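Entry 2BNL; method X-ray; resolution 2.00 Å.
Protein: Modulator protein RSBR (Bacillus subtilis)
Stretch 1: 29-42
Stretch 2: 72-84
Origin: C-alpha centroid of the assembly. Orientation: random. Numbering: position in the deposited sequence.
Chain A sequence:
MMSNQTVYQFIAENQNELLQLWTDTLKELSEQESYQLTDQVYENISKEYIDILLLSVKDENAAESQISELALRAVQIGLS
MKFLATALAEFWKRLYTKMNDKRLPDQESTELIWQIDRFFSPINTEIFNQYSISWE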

# COMPACT_ATOMS: atom_id res chain seq x y z
N LEU A 29 13.71 10.70 -0.70
CA LEU A 29 12.78 10.58 -1.79
C LEU A 29 12.52 11.89 -2.51
O LEU A 29 12.33 11.88 -3.77
CB LEU A 29 11.46 9.96 -1.30
CG LEU A 29 11.51 8.52 -0.86
CD1 LEU A 29 10.19 8.16 -0.13
CD2 LEU A 29 11.75 7.64 -2.03
N SER A 30 12.52 12.99 -1.75
CA SER A 30 12.24 14.31 -2.38
C SER A 30 13.30 14.72 -3.43
O SER A 30 13.02 15.47 -4.33
CB SER A 30 12.08 15.44 -1.34
OG SER A 30 13.29 15.78 -0.71
N GLU A 31 14.51 14.22 -3.23
CA GLU A 31 15.63 14.45 -4.14
C GLU A 31 15.41 13.94 -5.53
O GLU A 31 16.02 14.44 -6.45
CB GLU A 31 16.89 13.88 -3.55
CG GLU A 31 17.39 14.66 -2.38
CD GLU A 31 17.90 16.12 -2.76
OE1 GLU A 31 18.14 16.52 -3.98
OE2 GLU A 31 18.12 16.88 -1.79
N GLN A 32 14.49 13.03 -5.71
CA GLN A 32 14.09 12.58 -7.02
C GLN A 32 12.88 13.35 -7.55
O GLN A 32 12.39 13.02 -8.62
CB GLN A 32 13.68 11.07 -6.98
CG GLN A 32 14.77 10.09 -6.53
CD GLN A 32 16.13 10.33 -7.28
OE1 GLN A 32 17.17 10.53 -6.64
NE2 GLN A 32 16.11 10.33 -8.62
N GLU A 33 12.32 14.30 -6.81
CA GLU A 33 11.17 15.05 -7.30
C GLU A 33 11.73 16.38 -7.90
O GLU A 33 12.93 16.66 -7.82
CB GLU A 33 10.14 15.33 -6.21
CG GLU A 33 9.44 14.11 -5.46
CD GLU A 33 8.67 13.06 -6.33
OE1 GLU A 33 7.51 13.34 -6.79
OE2 GLU A 33 9.20 11.91 -6.42
N SER A 34 10.84 17.20 -8.46
CA SER A 34 11.28 18.45 -9.18
C SER A 34 11.59 19.60 -8.19
O SER A 34 12.28 20.56 -8.52
CB SER A 34 10.21 18.89 -10.20
OG SER A 34 8.92 18.56 -9.68
N TYR A 35 11.12 19.46 -6.96
CA TYR A 35 11.52 20.43 -5.97
C TYR A 35 11.55 19.68 -4.61
O TYR A 35 10.88 18.62 -4.45
CB TYR A 35 10.57 21.64 -5.96
CG TYR A 35 9.10 21.35 -5.65
CD1 TYR A 35 8.68 21.15 -4.39
CD2 TYR A 35 8.15 21.26 -6.66
CE1 TYR A 35 7.36 20.90 -4.08
CE2 TYR A 35 6.76 21.00 -6.34
CZ TYR A 35 6.39 20.80 -5.08
OH TYR A 35 5.05 20.57 -4.73
N GLN A 36 12.34 20.24 -3.70
CA GLN A 36 12.37 19.78 -2.32
C GLN A 36 11.76 20.85 -1.42
O GLN A 36 11.99 22.07 -1.57
CB GLN A 36 13.78 19.38 -1.89
CG GLN A 36 14.40 18.20 -2.74
CD GLN A 36 14.77 18.65 -4.15
OE1 GLN A 36 15.42 19.68 -4.30
NE2 GLN A 36 14.33 17.92 -5.18
N LEU A 37 10.90 20.39 -0.51
CA LEU A 37 10.45 21.24 0.56
C LEU A 37 11.56 21.33 1.66
O LEU A 37 12.66 20.76 1.50
CB LEU A 37 9.10 20.80 1.08
CG LEU A 37 8.09 20.75 -0.07
CD1 LEU A 37 6.80 20.07 0.32
CD2 LEU A 37 7.86 22.16 -0.69
N THR A 38 11.21 21.91 2.81
CA THR A 38 12.17 22.13 3.84
C THR A 38 12.29 20.90 4.74
O THR A 38 11.32 20.14 4.89
CB THR A 38 11.85 23.37 4.65
OG1 THR A 38 10.63 23.16 5.35
CG2 THR A 38 11.72 24.53 3.69
N ASP A 39 13.42 20.84 5.48
CA ASP A 39 13.53 19.84 6.54
C ASP A 39 12.37 19.82 7.52
O ASP A 39 11.91 18.72 7.87
CB ASP A 39 14.83 19.96 7.27
CG ASP A 39 16.04 19.55 6.36
OD1 ASP A 39 15.85 19.14 5.17
OD2 ASP A 39 17.20 19.70 6.82
N GLN A 40 11.97 21.02 8.03
CA GLN A 40 10.86 21.13 8.91
C GLN A 40 9.53 20.61 8.34
O GLN A 40 8.78 20.06 9.07
CB GLN A 40 10.68 22.55 9.44
CG GLN A 40 9.75 22.59 10.59
CD GLN A 40 10.38 21.96 11.85
OE1 GLN A 40 11.41 22.40 12.25
NE2 GLN A 40 9.73 20.93 12.45
N VAL A 41 9.25 20.83 7.04
CA VAL A 41 8.04 20.34 6.43
C VAL A 41 8.05 18.82 6.52
O VAL A 41 7.07 18.20 6.94
CB VAL A 41 7.85 20.84 4.99
CG1 VAL A 41 6.86 20.09 4.29
CG2 VAL A 41 7.40 22.29 5.05
N TYR A 42 9.18 18.22 6.20
CA TYR A 42 9.22 16.71 6.21
C TYR A 42 9.19 16.18 7.61
O TYR A 42 8.47 15.14 7.89
CB TYR A 42 10.41 16.21 5.38
CG TYR A 42 10.40 16.60 3.92
CD1 TYR A 42 9.33 16.29 3.09
CD2 TYR A 42 11.45 17.28 3.33
CE1 TYR A 42 9.28 16.61 1.73
CE2 TYR A 42 11.38 17.61 1.97
CZ TYR A 42 10.30 17.28 1.20
OH TYR A 42 10.25 17.65 -0.13
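Stretch 2 72-84: LRAVQIGLSMKFL

Stretch 2 is a helix, a glycine-containing break and a second helix, and it runs antiparallel to stretch 1: Arg73 and Ile77 lie against Val41 and Leu37, Gly78 lies near Tyr35, and Phe83 meets Leu29. The stretch opens within a helix that begins earlier in the chain. From it the long side chain of Arg73 extends until NH2 lies 2.8 Å from Val41 O, a weak hydrogen bond, since the N-H...acceptor angle is only 123°; the carbonyl sits at the edge of the guanidinium, where its N-H groups point.

Ile77 supplies the apolar middle of the contact. Ile77 CD1 lies 3.8 Å from Leu37 CD1 and 4.1 Å from Val41 CG1, so branched aliphatic groups pack without polar atoms to satisfy. Ile77 O accepts a hydrogen bond from Tyr35 OH at 3.0 Å, near the tyrosine ring plane.

Gly78 is the first residue to leave helical phi/psi, with phi at 93° in a Schellman motif. A CB would jam against the preceding carbonyl and clash with the Tyr35 hydroxyl, whose OH is 3.4 Å from Gly78 CA. Buried Leu79 leads to Ser80, the N-cap of the next helix: Ser80 OG accepts from Phe83 N at 3.0 Å, the short hydroxyl side chain meeting a first-turn N-H with no backbone partner. Two waters link this corner to Glu33: one donates to Glu33 OE1 (2.9 Å) and Gly78 O (3.2 Å) and accepts from Ser80 N (3.0 Å), while the other joins Glu33 OE1 to Ser80 OG.

In the second helix Phe83, with chi1 t, has the largest area covered by stretch 1. Phe83 CE1 lies 3.7 Å from Leu29 CB and Phe83 CD1 3.6 Å from Glu33 CD, while Ser30 N approaches the ring edge. A broad, flat side chain can thus touch three residues at once.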

# COMPACT_ATOMS: atom_id res chain seq x y z
N LEU A 72 -4.81 15.70 3.36
CA LEU A 72 -5.09 16.99 2.77
C LEU A 72 -3.88 17.90 2.64
O LEU A 72 -3.63 18.51 1.60
CB LEU A 72 -6.17 17.71 3.58
CG LEU A 72 -6.66 19.07 3.14
CD1 LEU A 72 -7.20 19.09 1.75
CD2 LEU A 72 -7.60 19.74 4.11
N ARG A 73 -3.05 17.91 3.68
CA ARG A 73 -1.79 18.68 3.63
C ARG A 73 -0.90 18.12 2.55
O ARG A 73 -0.28 18.89 1.78
CB ARG A 73 -1.08 18.57 5.00
CG ARG A 73 0.08 19.46 5.25
CD ARG A 73 0.70 19.13 6.74
NE ARG A 73 2.14 19.22 6.56
CZ ARG A 73 3.14 18.96 7.44
NH1 ARG A 73 2.88 18.45 8.71
NH2 ARG A 73 4.45 19.19 6.99
N ALA A 74 -0.77 16.80 2.50
CA ALA A 74 0.00 16.18 1.43
C ALA A 74 -0.37 16.62 -0.02
O ALA A 74 0.49 17.00 -0.85
CB ALA A 74 0.06 14.63 1.56
N VAL A 75 -1.64 16.56 -0.31
CA VAL A 75 -2.20 17.12 -1.52
C VAL A 75 -1.80 18.57 -1.67
O VAL A 75 -1.26 18.92 -2.75
CB VAL A 75 -3.73 16.99 -1.54
CG1 VAL A 75 -4.34 17.76 -2.82
CG2 VAL A 75 -4.10 15.52 -1.54
N GLN A 76 -2.01 19.39 -0.65
CA GLN A 76 -1.89 20.85 -0.83
C GLN A 76 -0.45 21.29 -1.07
O GLN A 76 -0.25 22.27 -1.76
CB GLN A 76 -2.52 21.61 0.29
CG GLN A 76 -4.03 21.29 0.23
CD GLN A 76 -4.86 22.08 1.18
OE1 GLN A 76 -6.10 22.26 0.96
NE2 GLN A 76 -4.26 22.54 2.24
N ILE A 77 0.50 20.54 -0.48
CA ILE A 77 1.91 20.84 -0.61
C ILE A 77 2.46 20.23 -1.84
O ILE A 77 3.60 20.45 -2.07
CB ILE A 77 2.75 20.56 0.70
CG1 ILE A 77 2.90 19.03 0.92
CG2 ILE A 77 2.15 21.40 1.91
CD1 ILE A 77 3.78 18.55 2.10
N GLY A 78 1.68 19.46 -2.63
CA GLY A 78 2.21 18.96 -3.92
C GLY A 78 2.86 17.57 -3.88
O GLY A 78 3.54 17.16 -4.83
N LEU A 79 2.70 16.82 -2.80
CA LEU A 79 3.14 15.38 -2.80
C LEU A 79 2.12 14.60 -3.64
O LEU A 79 0.94 14.72 -3.45
CB LEU A 79 3.25 14.78 -1.42
CG LEU A 79 4.08 15.59 -0.42
CD1 LEU A 79 4.05 14.67 0.84
CD2 LEU A 79 5.49 15.88 -0.97
N SER A 80 2.59 13.86 -4.64
CA SER A 80 1.70 12.93 -5.37
C SER A 80 1.36 11.74 -4.57
O SER A 80 1.99 11.44 -3.55
CB SER A 80 2.40 12.45 -6.64
OG SER A 80 3.58 11.74 -6.38
N MSE A 81 0.36 10.99 -5.05
CA MSE A 81 -0.11 9.78 -4.40
C MSE A 81 1.03 8.81 -4.53
O MSE A 81 1.29 8.05 -3.63
CB MSE A 81 -1.38 9.21 -5.06
CG MSE A 81 -1.67 7.88 -4.70
SE MSE A 81 -2.42 7.69 -2.91
CE MSE A 81 -1.48 6.79 -2.69
N LYS A 82 1.65 8.79 -5.68
CA LYS A 82 2.82 7.92 -5.95
C LYS A 82 3.89 8.14 -4.86
O LYS A 82 4.44 7.19 -4.31
CB LYS A 82 3.41 8.23 -7.38
CG LYS A 82 4.56 7.35 -7.70
CD LYS A 82 4.07 5.92 -8.10
CE LYS A 82 5.21 4.89 -8.56
NZ LYS A 82 4.88 3.47 -9.21
N PHE A 83 4.28 9.41 -4.63
CA PHE A 83 5.28 9.79 -3.63
C PHE A 83 4.83 9.37 -2.23
O PHE A 83 5.58 8.75 -1.44
CB PHE A 83 5.45 11.35 -3.61
CG PHE A 83 6.47 11.82 -2.63
CD1 PHE A 83 7.79 11.98 -3.03
CD2 PHE A 83 6.17 11.99 -1.34
CE1 PHE A 83 8.80 12.38 -2.04
CE2 PHE A 83 7.12 12.46 -0.38
CZ PHE A 83 8.47 12.61 -0.75
N LEU A 84 3.60 9.71 -1.90
CA LEU A 84 3.08 9.34 -0.62
C LEU A 84 3.10 7.85 -0.39
O LEU A 84 3.57 7.41 0.67
CB LEU A 84 1.68 9.94 -0.41
CG LEU A 84 1.01 9.57 0.92
CD1 LEU A 84 1.82 10.17 2.04
CD2 LEU A 84 -0.29 10.15 0.92
O HOH W 1 5.35 14.61 -5.38
O HOH W 2 5.29 11.55 -8.30